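Local coordinates for protein ORF98 PTP-2 (Cydia pomonella granulosis virus, PDB 6I28) that probably dephosphorylates phosphotyrosine and phosphoserine or phosphothreonine in proteins, possibly MAP kinases, as a viral member of the dual-specificity phosphatase family, at residues P60-H64 / K92-K98; I14-V20 / A115-I119; C41-L45 / L85-L89. All coordinates share one frame; numbering follows the deposited sequence. Where two conformers were deposited one is given.

Interaction 1 (P60-H64 / K92-K98); sequences PDGDH and KIHNEHK
D63 meets K92 and K98 in a four-residue salt-bridge network, completed by E96, that joins the turn before strand 64-68 to the C-terminal end of helix 82-95. The charged contacts dominate. D63 OD1 accepts from both lysines: K92 NZ, at 2.8 Å, comes nearly straight on to the oxygen, whereas K98 NZ, also 2.8 Å from D63 OD1, takes its syn side, 23° out of the carboxylate plane. K92 NZ also gives a weak hydrogen bond to the backbone G62 O, 3.1 Å away. Both lysines run roughly at right angles to the D63 side chain. K92 bends at its second torsion (chi2 -61°) and then extends, while K98 is stretched throughout beyond CG.

The same two ammonium groups hold E96. K92 NZ lies 2.9 Å from E96 OE1, and K98 NZ reaches that oxygen at 2.7 Å from the opposite face of its carboxylate. D63 OD1 and E96 OE1 are only 3.9 Å apart, a like-charge approach probably offset by the two lysines gripping both oxygens.

Backbone bonds prepare each side. P60 to D63 form a type II beta turn, with D63 N bonded to P60 O. After the helix, H97 adopts positive phi and K98 N binds K92 O, a reversal that brings the K98 side chain alongside K92.

The contact lies near the surface, although D63 itself is buried. Besides its weak bond to K98 NZ, D63 OD2 receives a hydrogen bond from a water 2.6 Å away, which in turn accepts from K98 NZ.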
# COMPACT_ATOMS: atom_id res chain seq x y z
N PRO A 60 6.38 5.74 17.00
CA PRO A 60 7.41 4.96 17.74
C PRO A 60 8.28 4.22 16.74
O PRO A 60 7.89 3.94 15.58
CB PRO A 60 6.60 3.99 18.59
CG PRO A 60 5.22 4.75 18.80
CD PRO A 60 5.00 5.45 17.45
N ASP A 61 9.48 3.91 17.18
CA ASP A 61 10.42 3.14 16.39
C ASP A 61 9.73 1.90 15.83
O ASP A 61 9.13 1.12 16.58
CB ASP A 61 11.62 2.71 17.24
CG ASP A 61 12.54 3.87 17.58
OD1 ASP A 61 12.64 4.83 16.78
OD2 ASP A 61 13.16 3.80 18.64
N GLY A 62 9.81 1.74 14.52
CA GLY A 62 9.29 0.59 13.89
C GLY A 62 7.93 0.78 13.30
O GLY A 62 7.50 -0.04 12.52
N ASP A 63 7.23 1.86 13.68
CA ASP A 63 5.89 2.11 13.16
C ASP A 63 5.89 3.05 11.98
O ASP A 63 4.80 3.31 11.42
CB ASP A 63 4.96 2.65 14.25
CG ASP A 63 4.62 1.62 15.31
OD1 ASP A 63 4.77 0.40 15.06
OD2 ASP A 63 4.26 2.02 16.42
N HIS A 64 7.04 3.41 11.45
CA HIS A 64 7.12 4.21 10.23
C HIS A 64 8.21 3.63 9.35
O HIS A 64 9.39 3.66 9.71
CB HIS A 64 7.38 5.67 10.54
CG HIS A 64 7.16 6.57 9.37
ND1 HIS A 64 7.01 7.94 9.50
CD2 HIS A 64 7.06 6.30 8.05
CE1 HIS A 64 6.82 8.46 8.30
NE2 HIS A 64 6.85 7.48 7.40
N LYS A 92 2.20 -5.85 11.35
CA LYS A 92 1.58 -4.71 12.02
C LYS A 92 0.09 -4.91 12.19
O LYS A 92 -0.49 -4.59 13.23
CB LYS A 92 1.86 -3.43 11.27
CG LYS A 92 3.36 -2.99 11.42
CD LYS A 92 3.86 -2.68 12.85
CE LYS A 92 5.34 -2.39 12.83
NZ LYS A 92 5.80 -2.04 14.21
N ILE A 93 -0.56 -5.46 11.17
CA ILE A 93 -2.00 -5.66 11.26
C ILE A 93 -2.34 -6.82 12.19
O ILE A 93 -3.10 -6.64 13.14
CB ILE A 93 -2.58 -5.83 9.85
CG1 ILE A 93 -2.45 -4.50 9.11
CG2 ILE A 93 -4.00 -6.29 9.90
CD1 ILE A 93 -2.59 -4.66 7.62
N HIS A 94 -1.76 -8.00 11.95
CA HIS A 94 -2.17 -9.20 12.68
C HIS A 94 -1.47 -9.37 14.03
O HIS A 94 -2.07 -9.89 14.97
CB HIS A 94 -1.91 -10.42 11.79
CG HIS A 94 -2.88 -10.52 10.67
ND1 HIS A 94 -2.61 -10.02 9.41
CD2 HIS A 94 -4.17 -10.93 10.64
CE1 HIS A 94 -3.66 -10.19 8.64
NE2 HIS A 94 -4.62 -10.74 9.36
N ASN A 95 -0.20 -9.04 14.14
CA ASN A 95 0.48 -9.26 15.41
C ASN A 95 0.46 -8.05 16.33
O ASN A 95 0.47 -8.21 17.56
CB ASN A 95 1.92 -9.71 15.15
CG ASN A 95 1.98 -11.07 14.44
OD1 ASN A 95 2.61 -11.23 13.40
ND2 ASN A 95 1.27 -12.04 14.99
N GLU A 96 0.43 -6.85 15.78
CA GLU A 96 0.43 -5.65 16.59
C GLU A 96 -0.86 -4.88 16.47
O GLU A 96 -1.05 -3.92 17.21
CB GLU A 96 1.58 -4.73 16.23
CG GLU A 96 2.86 -5.44 16.18
CD GLU A 96 4.06 -4.54 16.08
OE1 GLU A 96 3.87 -3.35 15.85
OE2 GLU A 96 5.21 -5.06 16.27
N HIS A 97 -1.84 -5.37 15.73
CA HIS A 97 -3.23 -4.83 15.68
C HIS A 97 -3.33 -3.33 15.37
O HIS A 97 -4.22 -2.68 15.91
CB HIS A 97 -3.90 -5.09 17.04
CG HIS A 97 -3.97 -6.53 17.37
ND1 HIS A 97 -3.17 -7.09 18.32
CD2 HIS A 97 -4.70 -7.53 16.86
CE1 HIS A 97 -3.40 -8.37 18.38
NE2 HIS A 97 -4.34 -8.67 17.51
N LYS A 98 -2.51 -2.85 14.45
CA LYS A 98 -2.47 -1.47 14.03
C LYS A 98 -3.12 -1.33 12.67
O LYS A 98 -3.14 -2.28 11.87
CB LYS A 98 -1.00 -1.04 14.02
CG LYS A 98 -0.38 -0.92 15.46
CD LYS A 98 1.11 -0.96 15.40
CE LYS A 98 1.66 -0.70 16.81
NZ LYS A 98 3.15 -0.98 16.89
O HOH W 1 4.91 0.26 18.29

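Interaction 2 (I14-V20 / A115-I119); sequences INQDLFV and AIYYI
Strand 18-21 of the central sheet packs through L18 and V20 against A115, Y118 and I119 of helix 110-123, the helix that follows the phosphate-binding P-loop in the dual-specificity phosphatase fold. Strand 18-20 and helix 115-119 run nearly antiparallel, at 154°, with their axes 10.4 Å apart. The approach is tightest where the small A115 lets the strand come near: V20 CG2 sits 3.6 Å from A115 CB. L18 turns CD1 into the groove between A115 and I119, and the same methyl, L18 CD1, lies 3.9 Å from CD2 of the Y118 ring, which it meets obliquely.

Ahead of the strand, I119 reaches the preceding loop with the end of its side chain. I119 CD1 is 4.0 Å from I14 CG2, and the same methyl, I119 CD1, is 4.1 Å from N15 ND2, the two side chains coming from opposite directions. N15 has its CG wedged between backbone N and carbonyl carbon (chi1 66°), which brings OD1 back over its own loop. N15 OD1 accepts from D17 N at 2.8 Å, an Asx turn, with the donor lying 42° above the carbonyl plane; a weaker bond from L18 N joins it. N15 ND2 is hydrogen-bonded to a glycerol molecule, probably from the crystallisation liquor.

A water bound to Y118 OH at 2.7 Å gives a weak hydrogen bond to D17 OD2.

Around this apolar seam, V100 and I102 of the adjacent parallel strand 100-103 pack beside L18, V134 of helix 127-137 touches both I14 and I119, and I93 of helix 82-95 touches the hydroxyl end of Y118.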
# COMPACT_ATOMS: atom_id res chain seq x y z
N ILE A 14 -9.58 2.36 3.13
CA ILE A 14 -9.86 1.29 2.17
C ILE A 14 -10.62 0.12 2.81
O ILE A 14 -11.56 -0.42 2.22
CB ILE A 14 -8.53 0.81 1.53
CG1 ILE A 14 -7.79 1.95 0.82
CG2 ILE A 14 -8.77 -0.34 0.53
CD1 ILE A 14 -8.69 2.72 -0.18
N ASN A 15 -10.22 -0.34 3.98
CA ASN A 15 -10.90 -1.36 4.75
C ASN A 15 -10.56 -1.12 6.22
O ASN A 15 -10.04 -0.07 6.57
CB ASN A 15 -10.57 -2.77 4.24
CG ASN A 15 -9.12 -3.16 4.44
OD1 ASN A 15 -8.36 -2.53 5.19
ND2 ASN A 15 -8.73 -4.24 3.76
N GLN A 16 -10.87 -2.10 7.09
CA GLN A 16 -10.66 -1.87 8.52
C GLN A 16 -9.18 -1.76 8.87
O GLN A 16 -8.87 -1.25 9.94
CB GLN A 16 -11.30 -2.99 9.34
CG GLN A 16 -12.78 -2.67 9.72
CD GLN A 16 -13.08 -1.17 10.05
OE1 GLN A 16 -13.97 -0.55 9.45
NE2 GLN A 16 -12.33 -0.61 11.00
N ASP A 17 -8.27 -2.18 7.98
CA ASP A 17 -6.84 -2.20 8.27
C ASP A 17 -6.02 -1.14 7.55
O ASP A 17 -4.89 -0.86 7.98
CB ASP A 17 -6.21 -3.56 7.88
CG ASP A 17 -6.88 -4.73 8.50
OD1 ASP A 17 -7.17 -4.67 9.73
OD2 ASP A 17 -7.17 -5.76 7.75
N LEU A 18 -6.51 -0.58 6.44
CA LEU A 18 -5.68 0.17 5.51
C LEU A 18 -6.31 1.50 5.11
O LEU A 18 -7.51 1.56 4.84
CB LEU A 18 -5.46 -0.62 4.19
CG LEU A 18 -4.68 -1.91 4.25
CD1 LEU A 18 -4.65 -2.49 2.86
CD2 LEU A 18 -3.26 -1.71 4.83
N PHE A 19 -5.48 2.54 5.11
CA PHE A 19 -5.67 3.81 4.41
C PHE A 19 -4.68 3.96 3.26
O PHE A 19 -3.54 3.46 3.31
CB PHE A 19 -5.49 5.01 5.35
CG PHE A 19 -6.45 5.04 6.49
CD1 PHE A 19 -6.30 4.23 7.59
CD2 PHE A 19 -7.50 5.92 6.47
CE1 PHE A 19 -7.20 4.31 8.62
CE2 PHE A 19 -8.39 5.97 7.51
CZ PHE A 19 -8.24 5.17 8.56
N VAL A 20 -5.12 4.63 2.19
CA VAL A 20 -4.24 5.00 1.07
C VAL A 20 -4.37 6.51 0.80
O VAL A 20 -5.48 7.06 0.78
CB VAL A 20 -4.58 4.23 -0.21
CG1 VAL A 20 -3.80 4.83 -1.34
CG2 VAL A 20 -4.37 2.79 -0.05
N ALA A 115 -1.39 -1.56 -1.54
CA ALA A 115 -2.68 -1.88 -0.92
C ALA A 115 -3.38 -2.99 -1.68
O ALA A 115 -3.88 -3.96 -1.07
CB ALA A 115 -3.53 -0.63 -0.85
N ILE A 116 -3.38 -2.91 -3.01
CA ILE A 116 -4.07 -3.90 -3.83
C ILE A 116 -3.40 -5.24 -3.63
O ILE A 116 -4.07 -6.27 -3.51
CB ILE A 116 -4.08 -3.46 -5.31
CG1 ILE A 116 -5.01 -2.26 -5.55
CG2 ILE A 116 -4.47 -4.65 -6.25
CD1 ILE A 116 -5.06 -1.71 -7.00
N TYR A 117 -2.07 -5.26 -3.56
CA TYR A 117 -1.36 -6.52 -3.42
C TYR A 117 -1.61 -7.14 -2.05
O TYR A 117 -1.83 -8.36 -1.93
CB TYR A 117 0.14 -6.29 -3.57
CG TYR A 117 0.95 -7.58 -3.39
CD1 TYR A 117 0.75 -8.66 -4.16
CD2 TYR A 117 1.91 -7.67 -2.40
CE1 TYR A 117 1.49 -9.85 -4.00
CE2 TYR A 117 2.66 -8.82 -2.19
CZ TYR A 117 2.46 -9.92 -2.98
OH TYR A 117 3.19 -11.09 -2.82
N TYR A 118 -1.59 -6.32 -0.99
CA TYR A 118 -1.99 -6.83 0.30
C TYR A 118 -3.35 -7.47 0.29
O TYR A 118 -3.52 -8.55 0.86
CB TYR A 118 -1.90 -5.74 1.37
CG TYR A 118 -2.19 -6.26 2.73
CD1 TYR A 118 -1.17 -6.89 3.44
CD2 TYR A 118 -3.46 -6.21 3.32
CE1 TYR A 118 -1.38 -7.41 4.66
CE2 TYR A 118 -3.66 -6.72 4.62
CZ TYR A 118 -2.60 -7.35 5.26
OH TYR A 118 -2.71 -7.91 6.52
N ILE A 119 -4.33 -6.89 -0.43
CA ILE A 119 -5.66 -7.48 -0.48
C ILE A 119 -5.71 -8.73 -1.36
O ILE A 119 -6.35 -9.72 -1.00
CB ILE A 119 -6.64 -6.37 -0.94
CG1 ILE A 119 -6.78 -5.30 0.18
CG2 ILE A 119 -8.01 -6.93 -1.36
CD1 ILE A 119 -7.68 -4.16 -0.17
O HOH W 2 -5.38 -8.45 6.80

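Interaction 3 (C41-L45 / L85-L89); sequences CVVSL and LFNYL
V43 fills the tight part of this contact, its two methyls spread over three residues of the helix. V43 CG1, anti to the backbone N (chi1 177°), meets L85 CD2 at 3.8 Å, the two side chains crossing at a slant. The other branch divides its attention: V43 CG2 lies 3.9 Å from Y88 CE2, reaching the ring obliquely, and 4.2 Å from L89 CD2. Y88 and L89 follow L85 by three and four positions, so all three lie on one side of the helix and their side chains face the strand.

Strand 41-46 is an inner strand of the mixed, mostly parallel sheet of the dual-specificity phosphatase fold, and helix 82-95 lies along one of its faces. The short segments run nearly antiparallel, at 164°, with axes 10.7 Å apart. This central part of the contact is buried, with L114 of helix 110-123 packed against L85 and L89, and V100 of strand 100-103 against V43 and L89.

Packing relaxes toward L45, whose CD2 comes no nearer to L85 CD1 than 4.2 Å as the two leucines slide past each other in opposite directions. The other end leads to solvent through the partly exposed Y88. Its ring is carried across to the strand by a first torsion that sets CG anti to the backbone N (chi1 -177°). C41 SG is placed 3.4 Å from Y88 CE2, an oblique sulfur-aromatic approach that remains doubtful because C41 has two conformers. Beyond the ring, Y88 OH hydrogen-bonds to G62 O in the turn before strand 64-68.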
# COMPACT_ATOMS: atom_id res chain seq x y z
N CYS A 41 0.47 3.02 12.04
CA CYS A 41 1.68 2.76 11.27
C CYS A 41 1.52 3.44 9.91
O CYS A 41 0.42 3.62 9.41
CB CYS A 41 1.87 1.23 11.29
SG CYS A 41 2.59 0.44 9.98
N VAL A 42 2.64 3.86 9.37
CA VAL A 42 2.72 4.59 8.13
C VAL A 42 3.78 3.95 7.25
O VAL A 42 4.89 3.71 7.70
CB VAL A 42 3.02 6.08 8.36
CG1 VAL A 42 3.14 6.74 7.02
CG2 VAL A 42 1.96 6.75 9.21
N VAL A 43 3.44 3.67 6.00
CA VAL A 43 4.41 3.23 5.00
C VAL A 43 4.52 4.34 3.96
O VAL A 43 3.56 4.59 3.19
CB VAL A 43 4.01 1.90 4.33
CG1 VAL A 43 4.98 1.48 3.25
CG2 VAL A 43 3.85 0.84 5.38
N SER A 44 5.68 4.86 3.78
CA SER A 44 5.96 5.97 2.87
C SER A 44 6.69 5.40 1.66
O SER A 44 7.85 4.95 1.75
CB SER A 44 6.81 7.06 3.55
OG SER A 44 6.20 7.70 4.65
N LEU A 45 6.04 5.44 0.51
CA LEU A 45 6.59 4.96 -0.75
C LEU A 45 6.82 6.20 -1.61
O LEU A 45 5.98 6.60 -2.43
CB LEU A 45 5.65 4.02 -1.38
CG LEU A 45 5.33 2.75 -0.60
CD1 LEU A 45 4.37 1.95 -1.48
CD2 LEU A 45 6.51 2.02 -0.20
N LEU A 85 7.61 -5.53 2.23
CA LEU A 85 6.51 -4.64 2.53
C LEU A 85 5.27 -5.41 2.96
O LEU A 85 4.58 -5.05 3.90
CB LEU A 85 6.20 -3.78 1.31
CG LEU A 85 7.21 -2.65 1.08
CD1 LEU A 85 7.07 -2.12 -0.32
CD2 LEU A 85 7.03 -1.50 2.13
N PHE A 86 4.93 -6.46 2.21
CA PHE A 86 3.82 -7.31 2.60
C PHE A 86 3.93 -7.83 4.02
O PHE A 86 2.96 -7.77 4.80
CB PHE A 86 3.62 -8.48 1.65
CG PHE A 86 2.48 -9.39 2.06
CD1 PHE A 86 1.18 -9.09 1.73
CD2 PHE A 86 2.71 -10.47 2.90
CE1 PHE A 86 0.17 -9.88 2.15
CE2 PHE A 86 1.68 -11.24 3.33
CZ PHE A 86 0.42 -10.97 2.88
N ASN A 87 5.11 -8.36 4.37
CA ASN A 87 5.32 -8.93 5.70
C ASN A 87 5.25 -7.87 6.76
O ASN A 87 4.70 -8.12 7.84
CB ASN A 87 6.64 -9.63 5.72
CG ASN A 87 6.60 -10.90 4.98
OD1 ASN A 87 5.60 -11.59 4.97
ND2 ASN A 87 7.70 -11.24 4.32
N TYR A 88 5.73 -6.65 6.48
CA TYR A 88 5.56 -5.55 7.42
C TYR A 88 4.09 -5.26 7.68
O TYR A 88 3.62 -5.19 8.83
CB TYR A 88 6.27 -4.33 6.89
CG TYR A 88 6.22 -3.15 7.80
CD1 TYR A 88 7.13 -3.01 8.86
CD2 TYR A 88 5.26 -2.16 7.64
CE1 TYR A 88 7.06 -1.92 9.65
CE2 TYR A 88 5.21 -1.06 8.45
CZ TYR A 88 6.13 -0.93 9.46
OH TYR A 88 6.01 0.20 10.26
N LEU A 89 3.30 -5.16 6.59
CA LEU A 89 1.88 -4.91 6.81
C LEU A 89 1.24 -6.04 7.62
O LEU A 89 0.46 -5.80 8.54
CB LEU A 89 1.21 -4.80 5.46
CG LEU A 89 1.59 -3.54 4.64
CD1 LEU A 89 1.03 -3.79 3.21
CD2 LEU A 89 1.08 -2.27 5.19

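From the N terminus, segment 14-20 enters first and finds its partner only at 115-119, so interaction 2 closes a long loop that encloses both other contacts. Within it, strand segment 41-45 closes on 85-89 in interaction 3, while 60-64 reaches past that point to 92-98 in interaction 1; the segments alternate, and these two loops cross. Both use helix 82-95, interaction 3 along its body and interaction 1 at its C-terminal end. Interactions 2 and 3 attach helices 110-123 and 82-95 to the same central sheet, and the helices meet each other where Y118 packs on F86 and L89. S44 and H64, hydrogen-bonded, join interactions 3 and 1 across neighbouring strands.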